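PDB 5FOO: 6-phospho-beta-d glycosidase from Streptococcus pyogenes, which probably hydrolyses 6-phosphorylated beta-glucosides as a glycoside hydrolase of family 1, and is caught here with 6-phosphocyclophellitol in its pocket. Local coordinates for residues T50-Y55 with N426-R431; A267-K270 with V274-Q277. The protein carries 1 engineered substitution. All coordinates share one frame; numbering follows the deposited sequence.

Contact 1: T50-Y55 with N426-R431; sequences TASDAY and NAYKNR
Ser52 and Tyr428 meet across two type II' beta turns, Thr50 to Asp53 and Asn426 to Lys429, whose backbones stay well apart: the nearest CA atoms, those of Ala51 and Ala427, are 8.5 Å from each other. Each turn has alanine second and the residue of the hydrogen bond third, and the tyrosine bridges the gap. Tyr428 CB points toward the other turn, and with CG anti to the carbonyl carbon (chi1 -73°) the ring brings its hydroxyl up to Ser52. There Tyr428 OH is modelled as donating to Ser52 OG at 2.8 Å, the serine oxygen lying at the ring's edge, in its plane. The hydroxyl is placed too tightly against the Ala51 backbone, so its position, and with it the detail of this bond, is doubtful. Ser52 OG is also hydrogen-bonded to Asp420 O. Arg431, two residues beyond the turn, folds back over Tyr428: Arg431 NE gives a hydrogen bond of 3.0 Å to Tyr428 O, using a lone pair in the carbonyl plane. One face of its guanidinium group lies against the tyrosine, with Tyr428 CD1 4.0 Å above the plane and over its centre. Arg431 NH1 forms a salt bridge to Asp420 OD2, so Asp420 has a bond to each segment. The loop of 426-431 follows the last barrel strand, 410-416, and the Tyr428 side chain is about 9 Å from the bound 6-phosphocyclophellitol. This is packing near the pocket of a TIM barrel, where the approach to helix 54-67 meets the loop beyond strand eight.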
# COMPACT_ATOMS: atom_id res chain seq x y z
N THR A 50 11.50 -7.45 -15.78
CA THR A 50 10.35 -7.93 -16.49
C THR A 50 9.14 -8.00 -15.59
O THR A 50 8.06 -7.69 -16.07
CB THR A 50 10.67 -9.29 -17.15
OG1 THR A 50 11.59 -9.01 -18.21
CG2 THR A 50 9.46 -9.94 -17.78
N ALA A 51 9.33 -8.37 -14.31
CA ALA A 51 8.30 -8.54 -13.33
C ALA A 51 7.16 -9.39 -13.91
O ALA A 51 7.43 -10.47 -14.42
CB ALA A 51 7.83 -7.17 -12.82
N SER A 52 5.90 -8.93 -13.91
CA SER A 52 4.85 -9.75 -14.48
C SER A 52 4.41 -9.23 -15.86
O SER A 52 3.33 -9.53 -16.25
CB SER A 52 3.68 -9.92 -13.49
OG SER A 52 4.03 -10.90 -12.50
N ASP A 53 5.25 -8.47 -16.55
CA ASP A 53 5.06 -8.16 -17.97
C ASP A 53 3.75 -7.36 -18.25
O ASP A 53 3.20 -7.42 -19.37
CB ASP A 53 5.11 -9.46 -18.82
CG ASP A 53 5.26 -9.20 -20.33
OD1 ASP A 53 5.97 -8.18 -20.63
OD2 ASP A 53 4.66 -10.01 -21.17
N ALA A 54 3.28 -6.61 -17.26
CA ALA A 54 2.11 -5.76 -17.47
C ALA A 54 2.36 -4.64 -18.50
O ALA A 54 1.40 -4.17 -19.15
CB ALA A 54 1.61 -5.20 -16.16
N TYR A 55 3.61 -4.22 -18.69
CA TYR A 55 3.89 -3.32 -19.78
C TYR A 55 3.23 -3.81 -21.12
O TYR A 55 2.59 -3.01 -21.86
CB TYR A 55 5.38 -3.00 -19.96
CG TYR A 55 5.61 -2.01 -21.09
CD1 TYR A 55 5.49 -0.65 -20.87
CD2 TYR A 55 5.90 -2.44 -22.40
CE1 TYR A 55 5.62 0.26 -21.91
CE2 TYR A 55 6.09 -1.52 -23.43
CZ TYR A 55 5.93 -0.17 -23.17
OH TYR A 55 6.11 0.80 -24.18
N ASN A 426 11.63 -10.37 -1.70
CA ASN A 426 11.17 -11.74 -1.91
C ASN A 426 10.77 -12.13 -3.30
O ASN A 426 10.40 -13.32 -3.54
CB ASN A 426 10.04 -12.03 -0.94
CG ASN A 426 10.46 -11.79 0.46
OD1 ASN A 426 10.04 -10.86 1.11
ND2 ASN A 426 11.38 -12.58 0.91
N ALA A 427 10.80 -11.16 -4.22
CA ALA A 427 10.52 -11.46 -5.62
C ALA A 427 9.31 -12.40 -5.70
O ALA A 427 8.31 -12.05 -5.15
CB ALA A 427 11.76 -12.03 -6.31
N TYR A 428 9.43 -13.58 -6.29
CA TYR A 428 8.33 -14.52 -6.50
C TYR A 428 8.41 -15.71 -5.57
O TYR A 428 7.83 -16.74 -5.84
CB TYR A 428 8.34 -14.99 -7.99
CG TYR A 428 7.85 -13.91 -8.96
CD1 TYR A 428 6.49 -13.73 -9.25
CD2 TYR A 428 8.76 -13.05 -9.58
CE1 TYR A 428 6.06 -12.70 -10.10
CE2 TYR A 428 8.36 -12.03 -10.44
CZ TYR A 428 7.02 -11.85 -10.69
OH TYR A 428 6.70 -10.82 -11.56
N LYS A 429 9.19 -15.61 -4.50
CA LYS A 429 9.18 -16.67 -3.49
C LYS A 429 7.75 -17.05 -3.05
O LYS A 429 7.37 -18.21 -3.06
CB LYS A 429 9.95 -16.20 -2.28
CG LYS A 429 10.11 -17.26 -1.21
CD LYS A 429 10.85 -16.67 -0.02
CE LYS A 429 10.98 -17.79 1.01
NZ LYS A 429 11.75 -17.32 2.15
N ASN A 430 6.99 -16.05 -2.64
CA ASN A 430 5.64 -16.29 -2.18
C ASN A 430 4.65 -15.65 -3.16
O ASN A 430 4.81 -14.50 -3.53
CB ASN A 430 5.42 -15.70 -0.80
CG ASN A 430 6.47 -16.14 0.22
OD1 ASN A 430 7.28 -15.32 0.70
ND2 ASN A 430 6.43 -17.39 0.57
N ARG A 431 3.67 -16.47 -3.59
CA ARG A 431 2.66 -16.12 -4.61
C ARG A 431 1.40 -15.73 -3.87
O ARG A 431 1.01 -16.42 -2.96
CB ARG A 431 2.42 -17.30 -5.54
CG ARG A 431 3.68 -17.94 -6.16
CD ARG A 431 4.42 -16.90 -6.96
NE ARG A 431 5.54 -17.40 -7.74
CZ ARG A 431 5.51 -17.70 -9.02
NH1 ARG A 431 4.39 -17.60 -9.75
NH2 ARG A 431 6.62 -18.12 -9.59

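Contact 2: A267-K270 with V274-Q277; sequences AVLK and VLWQ
Leu269, near the end of helix 263-271, packs against the chain as it turns back through Val274, Leu275 and Trp276. The turn is held by a nearly straight backbone hydrogen bond, Val274 N to Leu269 O, 2.9 Å long with an angle of 166° at the hydrogen; it reaches back five residues along the chain. Along the Leu269 side chain, CB comes first and touches Leu275 CD1 at 3.9 Å. CG lies anti to the carbonyl carbon (chi1 -67°), which turns the branch to the loop, and its two methyls then take different partners. Leu269 CD2 goes to Val274 CG2, 3.8 Å away, the two side chains crossing at about a right angle. Leu269 CD1 heads for the six-membered ring of the tryptophan, where it lies 3.6 Å from Trp276 CZ3, approaching at a slant. Leu275 closes the group from another side: its CD1 rests 3.8 Å above the Trp276 ring plane, offset toward the rim, and its CB packs against the backbone of Lys270. Trp276 thus receives a methyl from each leucine. Beyond the two segments, the indole stacks on Tyr194 and reaches Val190 and Gln191 of helix 186-208 and Leu251 of helix 235-258, while Trp317 of a loop touches both Leu269 and Val274. The turn between helices 263-271 and 280-288 is in this way packed onto the outer helical layer of the barrel.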
# COMPACT_ATOMS: atom_id res chain seq x y z
N ALA A 267 4.97 15.35 21.54
CA ALA A 267 5.72 15.52 22.83
C ALA A 267 6.81 14.43 22.99
O ALA A 267 7.91 14.74 23.39
CB ALA A 267 4.75 15.48 24.03
N VAL A 268 6.55 13.17 22.60
CA VAL A 268 7.60 12.16 22.68
C VAL A 268 8.78 12.49 21.77
O VAL A 268 9.96 12.42 22.18
CB VAL A 268 7.05 10.74 22.44
CG1 VAL A 268 8.16 9.69 22.36
CG2 VAL A 268 6.01 10.38 23.53
N LEU A 269 8.48 12.86 20.54
CA LEU A 269 9.53 13.10 19.55
C LEU A 269 10.42 14.26 19.98
O LEU A 269 11.63 14.18 19.84
CB LEU A 269 8.94 13.39 18.15
CG LEU A 269 8.22 12.19 17.52
CD1 LEU A 269 7.58 12.70 16.24
CD2 LEU A 269 9.16 11.02 17.24
N LYS A 270 9.78 15.30 20.53
CA LYS A 270 10.45 16.51 21.04
C LYS A 270 11.32 16.21 22.26
O LYS A 270 12.46 16.62 22.32
CB LYS A 270 9.39 17.50 21.41
CG LYS A 270 9.76 18.93 21.69
CD LYS A 270 8.46 19.52 22.28
CE LYS A 270 8.30 21.02 22.18
NZ LYS A 270 9.51 21.65 22.75
N VAL A 274 14.10 14.38 18.36
CA VAL A 274 14.03 13.97 16.97
C VAL A 274 12.84 14.53 16.20
O VAL A 274 12.61 14.13 15.06
CB VAL A 274 14.06 12.42 16.83
CG1 VAL A 274 15.43 11.87 17.29
CG2 VAL A 274 12.91 11.75 17.57
N LEU A 275 12.12 15.47 16.79
CA LEU A 275 10.99 16.10 16.13
C LEU A 275 11.38 16.73 14.76
O LEU A 275 12.44 17.33 14.60
CB LEU A 275 10.34 17.15 17.03
CG LEU A 275 9.03 17.80 16.53
CD1 LEU A 275 7.86 16.80 16.52
CD2 LEU A 275 8.69 19.01 17.38
N TRP A 276 10.50 16.50 13.78
CA TRP A 276 10.63 17.04 12.43
C TRP A 276 10.71 18.55 12.47
O TRP A 276 10.27 19.19 13.40
CB TRP A 276 9.42 16.63 11.52
CG TRP A 276 8.07 16.83 12.17
CD1 TRP A 276 7.46 18.01 12.50
CD2 TRP A 276 7.22 15.79 12.64
NE1 TRP A 276 6.31 17.78 13.17
CE2 TRP A 276 6.08 16.43 13.22
CE3 TRP A 276 7.28 14.39 12.57
CZ2 TRP A 276 4.99 15.72 13.71
CZ3 TRP A 276 6.18 13.65 13.10
CH2 TRP A 276 5.06 14.32 13.66
N GLN A 277 11.28 19.08 11.42
CA GLN A 277 11.20 20.50 11.13
C GLN A 277 9.91 20.83 10.36
O GLN A 277 9.70 20.31 9.25
CB GLN A 277 12.41 20.91 10.26
CG GLN A 277 13.68 21.07 11.04
CD GLN A 277 13.66 22.34 11.89
OE1 GLN A 277 13.47 23.45 11.36
NE2 GLN A 277 13.84 22.20 13.21

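Contact 1 and contact 2 belong to one TIM barrel but sit on opposite sides of the chain's centre, their own centres 39 Å apart and their nearest atoms about 27 Å. In chain order 50-55 comes first, both halves of contact 2 follow, and 426-431 comes last. Contact 1 therefore joins distant parts of the sequence, near the seam where strand 410-416 lies beside strand 9-13, and close to the ligand pocket. Contact 2 is local, a turn between consecutive helices in the excursion from strand 218-224 to strand 293-297. One concerns the pocket's surroundings, the other the barrel's periphery.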